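Local coordinates for protein CCMAN5 (Cellulosimicrobium cellulans, PDB 2XSG) that hydrolyses alpha-mannosidic linkages as a calcium-binding family 92 glycoside hydrolase, and enables mannose-6-phosphate modification of yeast-produced human lysosomal enzymes, at residues D162-N167 against G231-A236; T168-S173 against G189-Y194; G690-D695 against F707-D712; Q722-D727 against L747-G752. All coordinates share one frame; numbering follows the deposited sequence.

Contact 1. Residues D162-N167 against G231-A236; sequences DLETNN and GVDTGA
Asp162 and Gly235 form an antiparallel, non-hydrogen-bonded bridge, CA to CA 4.7 Å, where strand 158-162 runs out into a loop and strand 235-240 begins. One residue on, Leu163 N donates to Thr234 O at 3.0 Å, in the carbonyl plane but bent at the hydrogen (138°). The same oxygen is crowded by the side chain of Leu163, whose CB lies 3.1 Å from Thr234 O. Leu163 CG is anti to its carbonyl carbon, and CD2 ends 3.6 Å from Gly235 CA, over a residue without a side chain. Glu164 crosses Asp233 obliquely, with CB 3.3 Å from Asp233 OD1; a bend at chi2 (-82°) leads the Glu164 carboxylate away. Asp162 OD1 uses its anti lone pair to accept from Glu164 N at 3.0 Å, an Asx turn as the chain leaves the strand. Asp162 OD1 and Asp233 OD1, 4.5 Å apart, would repel, but Arg91 makes salt bridges to both carboxylates and probably offsets this; Tyr97 also bonds Asp162, and Asp233 has a further polar partner in Trp217. In the N-terminal domain, strands 80-84 and 212-217 flank the bridged pair in one antiparallel sheet, and Asp162 touches Leu80 and Trp217 from them.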
loop_
_atom_site.group_PDB
_atom_site.type_symbol
_atom_site.label_atom_id
_atom_site.label_comp_id
_atom_site.label_asym_id
_atom_site.label_seq_id
_atom_site.Cartn_x
_atom_site.Cartn_y
_atom_site.Cartn_z
ATOM N N ASP A 162 -6.148 19.795 17.635
ATOM C CA ASP A 162 -6.311 18.708 18.601
ATOM C C ASP A 162 -5.172 17.692 18.455
ATOM O O ASP A 162 -5.043 16.997 17.415
ATOM C CB ASP A 162 -7.667 18.048 18.384
ATOM C CG ASP A 162 -8.081 17.150 19.523
ATOM O OD1 ASP A 162 -7.226 16.480 20.142
ATOM O OD2 ASP A 162 -9.286 17.109 19.827
ATOM N N LEU A 163 -4.354 17.589 19.493
ATOM C CA LEU A 163 -3.158 16.747 19.429
ATOM C C LEU A 163 -3.341 15.381 20.065
ATOM O O LEU A 163 -2.387 14.608 20.183
ATOM C CB LEU A 163 -1.949 17.464 20.036
ATOM C CG LEU A 163 -1.306 18.609 19.240
ATOM C CD1 LEU A 163 -1.113 18.241 17.763
ATOM C CD2 LEU A 163 -2.132 19.835 19.329
ATOM N N GLU A 164 -4.570 15.076 20.472
ATOM C CA GLU A 164 -4.853 13.752 21.024
ATOM C C GLU A 164 -5.257 12.773 19.916
ATOM O O GLU A 164 -4.898 11.609 19.974
ATOM C CB GLU A 164 -5.934 13.833 22.104
ATOM C CG GLU A 164 -6.073 12.554 22.941
ATOM C CD GLU A 164 -6.928 11.483 22.257
ATOM O OE1 GLU A 164 -7.690 11.812 21.323
ATOM O OE2 GLU A 164 -6.826 10.298 22.647
ATOM N N THR A 165 -5.998 13.266 18.914
ATOM C CA THR A 165 -6.574 12.455 17.823
ATOM C C THR A 165 -5.542 11.516 17.198
ATOM O O THR A 165 -4.456 11.947 16.785
ATOM C CB THR A 165 -7.191 13.348 16.718
ATOM O OG1 THR A 165 -8.034 14.336 17.314
ATOM C CG2 THR A 165 -8.003 12.527 15.712
ATOM N N ASN A 166 -5.875 10.226 17.191
ATOM C CA ASN A 166 -5.085 9.215 16.480
ATOM C C ASN A 166 -5.994 8.076 16.054
ATOM O O ASN A 166 -6.939 7.754 16.773
ATOM C CB ASN A 166 -3.951 8.687 17.368
ATOM C CG ASN A 166 -2.987 7.802 16.607
ATOM O OD1 ASN A 166 -3.232 6.612 16.433
ATOM N ND2 ASN A 166 -1.862 8.375 16.172
ATOM N N ASN A 167 -5.692 7.463 14.909
ATOM C CA ASN A 167 -6.485 6.345 14.386
ATOM C C ASN A 167 -6.457 5.084 15.242
ATOM O O ASN A 167 -7.389 4.269 15.183
ATOM C CB ASN A 167 -6.117 6.039 12.921
ATOM C CG ASN A 167 -6.628 7.108 11.971
ATOM O OD1 ASN A 167 -7.665 7.726 12.220
ATOM N ND2 ASN A 167 -5.907 7.342 10.898
ATOM N N GLY A 231 2.228 16.172 27.430
ATOM C CA GLY A 231 1.482 15.098 28.093
ATOM C C GLY A 231 1.007 14.081 27.083
ATOM O O GLY A 231 1.793 13.591 26.281
ATOM N N VAL A 232 -0.284 13.770 27.131
ATOM C CA VAL A 232 -0.900 12.802 26.225
ATOM C C VAL A 232 -1.990 13.499 25.416
ATOM O O VAL A 232 -1.870 13.633 24.186
ATOM C CB VAL A 232 -1.484 11.611 27.002
ATOM C CG1 VAL A 232 -2.016 10.559 26.046
ATOM C CG2 VAL A 232 -0.420 10.999 27.891
ATOM N N ASP A 233 -3.039 13.950 26.110
ATOM C CA ASP A 233 -4.084 14.783 25.500
ATOM C C ASP A 233 -3.683 16.248 25.668
ATOM O O ASP A 233 -3.820 16.824 26.766
ATOM C CB ASP A 233 -5.431 14.508 26.178
ATOM C CG ASP A 233 -6.613 15.181 25.482
ATOM O OD1 ASP A 233 -6.411 16.012 24.576
ATOM O OD2 ASP A 233 -7.772 14.861 25.851
ATOM N N THR A 234 -3.165 16.848 24.596
ATOM C CA THR A 234 -2.889 18.282 24.584
ATOM C C THR A 234 -3.508 18.887 23.329
ATOM O O THR A 234 -3.885 18.162 22.389
ATOM C CB THR A 234 -1.347 18.623 24.650
ATOM O OG1 THR A 234 -0.693 18.205 23.447
ATOM C CG2 THR A 234 -0.680 17.941 25.832
ATOM N N GLY A 235 -3.623 20.212 23.324
ATOM C CA GLY A 235 -4.099 20.931 22.161
ATOM C C GLY A 235 -3.977 22.429 22.274
ATOM O O GLY A 235 -3.580 22.955 23.319
ATOM N N ALA A 236 -4.326 23.115 21.190
ATOM C CA ALA A 236 -4.350 24.574 21.153
ATOM C C ALA A 236 -5.569 25.061 20.373
ATOM O O ALA A 236 -6.046 24.387 19.460
ATOM C CB ALA A 236 -3.061 25.119 20.540
#

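Contact 2. Residues T168-S173 against G189-Y194; sequences TSRRSS and GQVTGY
A beta hairpin of strands 169-179 and 185-195 in the N-terminal domain holds this contact, and a classic beta bulge interrupts its pairing: Arg171 and Ser172 both face Thr192. Thr192 O is the focus of the bulge. Its firm bond comes from Arg171 N, 2.7 Å away at 158° and in the carbonyl plane, while Ser172 N adds a weak one. A third, also weak, comes from Arg170 NH1, 2.9 Å from Thr192 O. Within the same bulge, Thr192 N donates to Ser172 O at 2.8 Å. Arg170 reaches across because its chain bends at both chi2 and chi3, which lays one guanidinium face against Val191, with NH2 3.7 Å from Val191 CB. Arg170 NE donates to Leu163 O, and Asp78 makes a salt bridge to Arg170 NH2. The opposite face of this antiparallel ladder carries Ser169, Ser172, Thr192 and Tyr194. Here Gln190, bent at chi2 (88°), brings its amide alongside: NE2 donates to Ser172 OG at 3.0 Å, near the amide plane, and OE1 accepts from Thr192 OG1 at 2.6 Å, the donor standing above that plane. Thr192 OG1 is also bonded to Thr201 of strand 198-208. An alanine at Gln190 would remove both amide bonds and would probably leave Ser172 and Thr192 less firmly fixed in rotation. Further along, the Arg171 guanidinium lies over one face of the Tyr194 ring, toward its rim, with the planes 11° apart. Arg171 NE donates in plane to Ser169 OG at 2.8 Å, which fixes the turn of that group.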
loop_
_atom_site.group_PDB
_atom_site.type_symbol
_atom_site.label_atom_id
_atom_site.label_comp_id
_atom_site.label_asym_id
_atom_site.label_seq_id
_atom_site.Cartn_x
_atom_site.Cartn_y
_atom_site.Cartn_z
ATOM N N THR A 168 -5.409 4.947 16.049
ATOM C CA THR A 168 -5.277 3.798 16.936
ATOM C C THR A 168 -4.928 4.173 18.368
ATOM O O THR A 168 -5.626 3.770 19.285
ATOM C CB THR A 168 -4.263 2.774 16.396
ATOM O OG1 THR A 168 -4.800 2.164 15.222
ATOM C CG2 THR A 168 -3.980 1.683 17.429
ATOM N N SER A 169 -3.853 4.925 18.582
ATOM C CA SER A 169 -3.406 5.157 19.958
ATOM C C SER A 169 -2.453 6.327 20.054
ATOM O O SER A 169 -1.383 6.323 19.435
ATOM C CB SER A 169 -2.737 3.889 20.537
ATOM O OG SER A 169 -2.207 4.128 21.831
ATOM N N ARG A 170 -2.866 7.318 20.834
ATOM C CA ARG A 170 -2.027 8.447 21.179
ATOM C C ARG A 170 -1.183 8.070 22.395
ATOM O O ARG A 170 -1.726 7.664 23.431
ATOM C CB ARG A 170 -2.896 9.689 21.463
ATOM C CG ARG A 170 -2.233 10.811 22.282
ATOM C CD ARG A 170 -0.976 11.420 21.601
ATOM N NE ARG A 170 -1.356 12.173 20.413
ATOM C CZ ARG A 170 -1.055 11.828 19.164
ATOM N NH1 ARG A 170 -0.297 10.763 18.896
ATOM N NH2 ARG A 170 -1.487 12.579 18.169
ATOM N N ARG A 171 0.131 8.187 22.256
ATOM C CA ARG A 171 1.055 7.855 23.359
ATOM C C ARG A 171 1.520 9.085 24.126
ATOM O O ARG A 171 1.476 9.094 25.351
ATOM C CB ARG A 171 2.249 7.004 22.877
ATOM C CG ARG A 171 1.840 5.626 22.314
ATOM C CD ARG A 171 1.055 4.808 23.356
ATOM N NE ARG A 171 0.392 3.616 22.811
ATOM C CZ ARG A 171 0.989 2.434 22.646
ATOM N NH1 ARG A 171 2.268 2.284 22.955
ATOM N NH2 ARG A 171 0.313 1.396 22.160
ATOM N N SER A 172 1.957 10.111 23.401
ATOM C CA SER A 172 2.324 11.387 24.008
ATOM C C SER A 172 2.235 12.505 22.964
ATOM O O SER A 172 2.302 12.246 21.752
ATOM C CB SER A 172 3.716 11.339 24.632
ATOM O OG SER A 172 4.708 11.127 23.646
ATOM N N SER A 173 2.071 13.735 23.438
ATOM C CA SER A 173 2.062 14.891 22.549
ATOM C C SER A 173 2.528 16.135 23.293
ATOM O O SER A 173 2.542 16.154 24.535
ATOM C CB SER A 173 0.654 15.122 21.968
ATOM O OG SER A 173 -0.235 15.567 22.987
ATOM N N GLY A 189 5.824 21.034 18.307
ATOM C CA GLY A 189 6.006 19.971 19.281
ATOM C C GLY A 189 6.102 18.614 18.614
ATOM O O GLY A 189 6.532 18.511 17.467
ATOM N N GLN A 190 5.685 17.574 19.333
ATOM C CA GLN A 190 5.777 16.210 18.832
ATOM C C GLN A 190 4.482 15.468 19.088
ATOM O O GLN A 190 3.712 15.806 20.007
ATOM C CB GLN A 190 6.944 15.477 19.498
ATOM C CG GLN A 190 6.778 15.244 21.014
ATOM C CD GLN A 190 6.039 13.939 21.335
ATOM O OE1 GLN A 190 5.903 13.062 20.479
ATOM N NE2 GLN A 190 5.563 13.813 22.565
ATOM N N VAL A 191 4.238 14.456 18.263
ATOM C CA VAL A 191 3.151 13.533 18.496
ATOM C C VAL A 191 3.735 12.134 18.415
ATOM O O VAL A 191 4.502 11.831 17.504
ATOM C CB VAL A 191 1.965 13.727 17.497
ATOM C CG1 VAL A 191 1.258 15.050 17.747
ATOM C CG2 VAL A 191 2.431 13.654 16.050
ATOM N N THR A 192 3.408 11.303 19.398
ATOM C CA THR A 192 3.848 9.906 19.400
ATOM C C THR A 192 2.608 9.025 19.379
ATOM O O THR A 192 1.719 9.140 20.235
ATOM C CB THR A 192 4.791 9.612 20.600
ATOM O OG1 THR A 192 5.958 10.432 20.478
ATOM C CG2 THR A 192 5.212 8.122 20.670
ATOM N N GLY A 193 2.521 8.192 18.349
ATOM C CA GLY A 193 1.384 7.305 18.173
ATOM C C GLY A 193 1.829 5.857 18.130
ATOM O O GLY A 193 3.008 5.547 18.296
ATOM N N TYR A 194 0.888 4.957 17.897
ATOM C CA TYR A 194 1.228 3.560 17.770
ATOM C C TYR A 194 0.318 2.934 16.726
ATOM O O TYR A 194 -0.865 3.270 16.650
ATOM C CB TYR A 194 1.090 2.850 19.124
ATOM C CG TYR A 194 1.456 1.375 19.106
ATOM C CD1 TYR A 194 0.531 0.412 18.678
ATOM C CD2 TYR A 194 2.718 0.936 19.528
ATOM C CE1 TYR A 194 0.852 -0.945 18.650
ATOM C CE2 TYR A 194 3.052 -0.448 19.517
ATOM C CZ TYR A 194 2.103 -1.371 19.078
ATOM O OH TYR A 194 2.392 -2.723 19.030
#

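Contact 3. Residues G690-D695 against F707-D712; sequences GSPFFD and FTVTAD
This is a buried contact between loop and strand in the catalytic region: residues 690-695, leading from strand 686-689 to strand 696-700, run beside strand 706-712. One direct hydrogen bond joins the two segments, Ala711 N to Asp695 O, 3.0 Å long and nearly straight at the hydrogen (167°). The donor stands 46° out of the carbonyl plane, so the bond does not follow a lone pair. Thr710 CA makes a further CA-H...O contact with Asp695 O at 3.4 Å, so adjacent backbone atoms of the strand, Thr710 CA and Ala711 N, both approach that oxygen. A water extends the pairing by donating to Phe694 O at 2.7 Å and to Val709 O at 3.0 Å, so two carbonyls that cannot bond each other are linked through it. Strands 696-700 and 706-712 follow each other as an antiparallel hairpin within a mixed sheet, and Asp695 stands just before the first of them, so its bond to Ala711 lies next to the start of the hairpin pairing. The apolar part joins the methyl of Ala711 to Pro692, CB to CB 4.1 Å. The backbone carbonyl Phe694 O packs against the same methyl, 3.4 Å from Ala711 CB. The Pro692 ring also meets Val709, CG to CG2 4.4 Å, and rests on Phe749 of strand 746-752. Within the loop, Phe693 CB sits over the centre of one face of the Phe694 ring, while the Phe693 ring touches Tyr615 and Thr616 of helix 604-616. Asp695 OD1 is bonded to Ser298 OG.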
loop_
_atom_site.group_PDB
_atom_site.type_symbol
_atom_site.label_atom_id
_atom_site.label_comp_id
_atom_site.label_asym_id
_atom_site.label_seq_id
_atom_site.Cartn_x
_atom_site.Cartn_y
_atom_site.Cartn_z
ATOM N N GLY A 690 0.525 -11.426 -18.960
ATOM C CA GLY A 690 -0.916 -11.591 -18.730
ATOM C C GLY A 690 -1.744 -11.196 -19.940
ATOM O O GLY A 690 -1.499 -11.678 -21.049
ATOM N N SER A 691 -2.713 -10.310 -19.716
ATOM C CA SER A 691 -3.574 -9.800 -20.776
ATOM C C SER A 691 -3.567 -8.271 -20.766
ATOM O O SER A 691 -4.422 -7.653 -20.120
ATOM C CB SER A 691 -4.997 -10.349 -20.598
ATOM O OG SER A 691 -5.883 -9.863 -21.600
ATOM N N PRO A 692 -2.594 -7.645 -21.469
ATOM C CA PRO A 692 -2.535 -6.177 -21.484
ATOM C C PRO A 692 -3.887 -5.570 -21.857
ATOM O O PRO A 692 -4.507 -6.015 -22.831
ATOM C CB PRO A 692 -1.491 -5.843 -22.566
ATOM C CG PRO A 692 -0.812 -7.111 -22.924
ATOM C CD PRO A 692 -1.531 -8.277 -22.278
ATOM N N PHE A 693 -4.329 -4.565 -21.095
ATOM C CA PHE A 693 -5.673 -3.989 -21.256
ATOM C C PHE A 693 -5.801 -3.040 -22.430
ATOM O O PHE A 693 -6.878 -2.920 -22.993
ATOM C CB PHE A 693 -6.120 -3.169 -20.031
ATOM C CG PHE A 693 -6.139 -3.914 -18.725
ATOM C CD1 PHE A 693 -5.859 -5.276 -18.644
ATOM C CD2 PHE A 693 -6.502 -3.229 -17.567
ATOM C CE1 PHE A 693 -5.894 -5.926 -17.430
ATOM C CE2 PHE A 693 -6.532 -3.869 -16.343
ATOM C CZ PHE A 693 -6.233 -5.224 -16.271
ATOM N N PHE A 694 -4.724 -2.331 -22.756
ATOM C CA PHE A 694 -4.821 -1.161 -23.635
ATOM C C PHE A 694 -4.121 -1.340 -24.975
ATOM O O PHE A 694 -3.166 -2.117 -25.094
ATOM C CB PHE A 694 -4.293 0.082 -22.914
ATOM C CG PHE A 694 -4.964 0.342 -21.584
ATOM C CD1 PHE A 694 -6.319 0.617 -21.513
ATOM C CD2 PHE A 694 -4.242 0.306 -20.406
ATOM C CE1 PHE A 694 -6.939 0.854 -20.277
ATOM C CE2 PHE A 694 -4.854 0.540 -19.170
ATOM C CZ PHE A 694 -6.194 0.821 -19.110
ATOM N N ASP A 695 -4.604 -0.614 -25.979
ATOM C CA ASP A 695 -4.041 -0.669 -27.329
ATOM C C ASP A 695 -2.546 -0.368 -27.325
ATOM O O ASP A 695 -1.783 -1.039 -28.004
ATOM C CB ASP A 695 -4.775 0.296 -28.267
ATOM C CG ASP A 695 -6.240 -0.019 -28.372
ATOM O OD1 ASP A 695 -6.901 -0.027 -27.312
ATOM O OD2 ASP A 695 -6.722 -0.273 -29.504
ATOM N N PHE A 707 9.644 1.912 -22.539
ATOM C CA PHE A 707 9.132 0.560 -22.798
ATOM C C PHE A 707 7.743 0.682 -23.412
ATOM O O PHE A 707 6.889 1.408 -22.906
ATOM C CB PHE A 707 9.068 -0.273 -21.517
ATOM C CG PHE A 707 8.421 -1.627 -21.694
ATOM C CD1 PHE A 707 9.103 -2.666 -22.336
ATOM C CD2 PHE A 707 7.132 -1.863 -21.211
ATOM C CE1 PHE A 707 8.514 -3.924 -22.483
ATOM C CE2 PHE A 707 6.528 -3.114 -21.363
ATOM C CZ PHE A 707 7.221 -4.150 -22.000
ATOM N N THR A 708 7.520 -0.006 -24.518
ATOM C CA THR A 708 6.216 0.081 -25.147
ATOM C C THR A 708 5.640 -1.307 -25.290
ATOM O O THR A 708 6.245 -2.180 -25.912
ATOM C CB THR A 708 6.288 0.841 -26.499
ATOM O OG1 THR A 708 7.071 2.024 -26.324
ATOM C CG2 THR A 708 4.903 1.245 -26.990
ATOM N N VAL A 709 4.485 -1.519 -24.674
ATOM C CA VAL A 709 3.743 -2.747 -24.869
ATOM C C VAL A 709 2.458 -2.402 -25.608
ATOM O O VAL A 709 1.686 -1.550 -25.160
ATOM C CB VAL A 709 3.504 -3.526 -23.544
ATOM C CG1 VAL A 709 2.674 -2.720 -22.525
ATOM C CG2 VAL A 709 2.841 -4.888 -23.820
ATOM N N THR A 710 2.257 -3.033 -26.763
ATOM C CA THR A 710 1.019 -2.855 -27.533
ATOM C C THR A 710 0.176 -4.128 -27.574
ATOM O O THR A 710 0.700 -5.250 -27.511
ATOM C CB THR A 710 1.283 -2.392 -28.987
ATOM O OG1 THR A 710 2.342 -3.176 -29.550
ATOM C CG2 THR A 710 1.644 -0.915 -29.028
ATOM N N ALA A 711 -1.133 -3.938 -27.689
ATOM C CA ALA A 711 -2.074 -5.044 -27.760
ATOM C C ALA A 711 -3.013 -4.765 -28.927
ATOM O O ALA A 711 -4.078 -4.156 -28.780
ATOM C CB ALA A 711 -2.828 -5.202 -26.433
ATOM N N ASP A 712 -2.575 -5.192 -30.106
ATOM C CA ASP A 712 -3.258 -4.841 -31.338
ATOM C C ASP A 712 -4.602 -5.539 -31.411
ATOM O O ASP A 712 -4.688 -6.741 -31.244
ATOM C CB ASP A 712 -2.369 -5.165 -32.537
ATOM C CG ASP A 712 -1.243 -4.160 -32.696
ATOM O OD1 ASP A 712 -0.068 -4.479 -32.371
ATOM O OD2 ASP A 712 -1.546 -3.020 -33.127
HETATM O O HOH W 1 -0.749 -2.871 -24.060
#

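Contact 4. Residues Q722-D727 against L747-G752; sequences QSATLD and LAFRMG
Ala748 O is held twice: Thr725 N donates to it at 2.9 Å, in the carbonyl plane, and Ala724 CA makes a CA-H...O contact with it at 3.3 Å. Ala748 N answers with a bond to Thr725 O at 3.0 Å, completing a hydrogen-bonded pair of this antiparallel ladder, whose strand axes stand at 171°. Further along, Gln722 and Ser723 both face Arg750 in a classic beta bulge. Gln722 N donates to Arg750 O at 2.6 Å, nearly along the C=O axis, and Arg750 N bonds Ser723 O. The Gln722 side chain lies against the partner strand's Met751-Gly752 backbone, with CG 3.6 Å from Gly752 N. An alanine at Gln722 would remove the chain beyond CB and would probably leave the Met751-Gly752 backbone less well covered. Ser723 OG lies above one face of the Arg750 guanidinium, 3.5 Å from Arg750 NE. On the other face of the sheet Ala724 CB meets the Phe749 ring obliquely, 3.5 Å from Phe749 CD1, and Leu726 meets Leu747. The chemistry gives this pair of the catalytic region's mixed sheet one mixed face (Ser723, Thr725, Ala748, Arg750) and one apolar face that packs inward, Leu747 and Phe749 on Val709 of strand 706-712.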
loop_
_atom_site.group_PDB
_atom_site.type_symbol
_atom_site.label_atom_id
_atom_site.label_comp_id
_atom_site.label_asym_id
_atom_site.label_seq_id
_atom_site.Cartn_x
_atom_site.Cartn_y
_atom_site.Cartn_z
ATOM N N GLN A 722 -2.811 -13.859 -29.468
ATOM C CA GLN A 722 -2.797 -14.752 -30.638
ATOM C C GLN A 722 -1.377 -14.982 -31.129
ATOM O O GLN A 722 -1.060 -16.046 -31.642
ATOM C CB GLN A 722 -3.631 -14.167 -31.788
ATOM C CG GLN A 722 -5.032 -13.758 -31.388
ATOM C CD GLN A 722 -5.866 -14.921 -30.826
ATOM O OE1 GLN A 722 -6.293 -14.899 -29.658
ATOM N NE2 GLN A 722 -6.109 -15.926 -31.654
ATOM N N SER A 723 -0.541 -13.957 -30.997
ATOM C CA SER A 723 0.857 -14.020 -31.400
ATOM C C SER A 723 1.542 -12.817 -30.789
ATOM O O SER A 723 0.861 -11.914 -30.282
ATOM C CB SER A 723 0.999 -13.998 -32.929
ATOM O OG SER A 723 0.851 -12.681 -33.419
ATOM N N ALA A 724 2.876 -12.799 -30.827
ATOM C CA ALA A 724 3.643 -11.691 -30.233
ATOM C C ALA A 724 4.961 -11.472 -30.942
ATOM O O ALA A 724 5.499 -12.406 -31.541
ATOM C CB ALA A 724 3.880 -11.956 -28.751
ATOM N N THR A 725 5.468 -10.239 -30.887
ATOM C CA THR A 725 6.862 -9.933 -31.257
ATOM C C THR A 725 7.571 -9.139 -30.164
ATOM O O THR A 725 6.932 -8.387 -29.408
ATOM C CB THR A 725 7.012 -9.138 -32.591
ATOM O OG1 THR A 725 6.384 -7.857 -32.495
ATOM C CG2 THR A 725 6.464 -9.909 -33.791
ATOM N N LEU A 726 8.891 -9.311 -30.099
ATOM C CA LEU A 726 9.764 -8.545 -29.215
ATOM C C LEU A 726 10.821 -7.853 -30.076
ATOM O O LEU A 726 11.636 -8.521 -30.732
ATOM C CB LEU A 726 10.441 -9.453 -28.176
ATOM C CG LEU A 726 11.368 -8.743 -27.170
ATOM C CD1 LEU A 726 10.608 -7.696 -26.319
ATOM C CD2 LEU A 726 12.118 -9.742 -26.271
ATOM N N ASP A 727 10.771 -6.520 -30.105
ATOM C CA ASP A 727 11.655 -5.712 -30.961
ATOM C C ASP A 727 11.653 -6.249 -32.397
ATOM O O ASP A 727 12.722 -6.455 -33.000
ATOM C CB ASP A 727 13.078 -5.695 -30.393
ATOM C CG ASP A 727 13.168 -4.991 -29.040
ATOM O OD1 ASP A 727 12.293 -4.173 -28.713
ATOM O OD2 ASP A 727 14.141 -5.242 -28.300
ATOM N N LEU A 747 7.320 -4.530 -27.063
ATOM C CA LEU A 747 6.607 -5.803 -26.945
ATOM C C LEU A 747 5.223 -5.613 -27.560
ATOM O O LEU A 747 4.407 -4.847 -27.053
ATOM C CB LEU A 747 6.518 -6.230 -25.480
ATOM C CG LEU A 747 5.805 -7.533 -25.075
ATOM C CD1 LEU A 747 6.550 -8.750 -25.599
ATOM C CD2 LEU A 747 5.688 -7.607 -23.564
ATOM N N ALA A 748 4.982 -6.292 -28.678
ATOM C CA ALA A 748 3.753 -6.120 -29.434
ATOM C C ALA A 748 2.926 -7.393 -29.450
ATOM O O ALA A 748 3.361 -8.409 -29.981
ATOM C CB ALA A 748 4.067 -5.690 -30.856
ATOM N N PHE A 749 1.728 -7.331 -28.889
ATOM C CA PHE A 749 0.828 -8.474 -28.923
ATOM C C PHE A 749 -0.267 -8.325 -29.980
ATOM O O PHE A 749 -0.714 -7.218 -30.254
ATOM C CB PHE A 749 0.193 -8.701 -27.552
ATOM C CG PHE A 749 1.174 -9.056 -26.485
ATOM C CD1 PHE A 749 1.782 -10.312 -26.470
ATOM C CD2 PHE A 749 1.491 -8.144 -25.488
ATOM C CE1 PHE A 749 2.695 -10.641 -25.479
ATOM C CE2 PHE A 749 2.401 -8.463 -24.505
ATOM C CZ PHE A 749 3.003 -9.715 -24.488
ATOM N N ARG A 750 -0.678 -9.442 -30.570
ATOM C CA ARG A 750 -1.866 -9.489 -31.427
ATOM C C ARG A 750 -2.966 -10.176 -30.616
ATOM O O ARG A 750 -2.816 -11.328 -30.200
ATOM C CB ARG A 750 -1.559 -10.258 -32.726
ATOM C CG ARG A 750 -2.647 -10.214 -33.819
ATOM C CD ARG A 750 -2.231 -11.023 -35.084
ATOM N NE ARG A 750 -0.922 -10.597 -35.604
ATOM C CZ ARG A 750 -0.273 -11.147 -36.637
ATOM N NH1 ARG A 750 -0.787 -12.178 -37.312
ATOM N NH2 ARG A 750 0.915 -10.658 -36.998
ATOM N N MET A 751 -4.060 -9.459 -30.364
ATOM C CA MET A 751 -5.146 -9.965 -29.510
ATOM C C MET A 751 -6.306 -10.516 -30.322
ATOM O O MET A 751 -6.487 -10.150 -31.480
ATOM C CB MET A 751 -5.644 -8.864 -28.589
ATOM C CG MET A 751 -4.555 -8.126 -27.844
ATOM S SD MET A 751 -3.573 -9.212 -26.780
ATOM C CE MET A 751 -4.676 -9.575 -25.427
ATOM N N GLY A 752 -7.097 -11.393 -29.711
ATOM C CA GLY A 752 -8.250 -11.994 -30.381
ATOM C C GLY A 752 -9.256 -12.506 -29.369
ATOM O O GLY A 752 -8.991 -12.549 -28.163
#

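The four contacts form two pairs at opposite sides of the chain's centre. Contact 2 is nested along the chain inside the loop closed by contact 1, in the N-terminal domain; their centres are 7 Å apart, and probable hydrogen bonds, Arg170 NE to Leu163 O and Ser173 OG to Thr234 OG1, join loops beside one sheet to the hairpin of the other. Contacts 3 and 4 come later, in series, within the catalytic domain, with centres 8 Å apart. They share one mixed sheet, where strands 706-712 and 746-752 are neighbours and Thr710 O meets Phe749 N. The nearest atoms of contacts 1 and 3 are about 29 Å apart, so the pairs belong to separate beta regions of the enzyme.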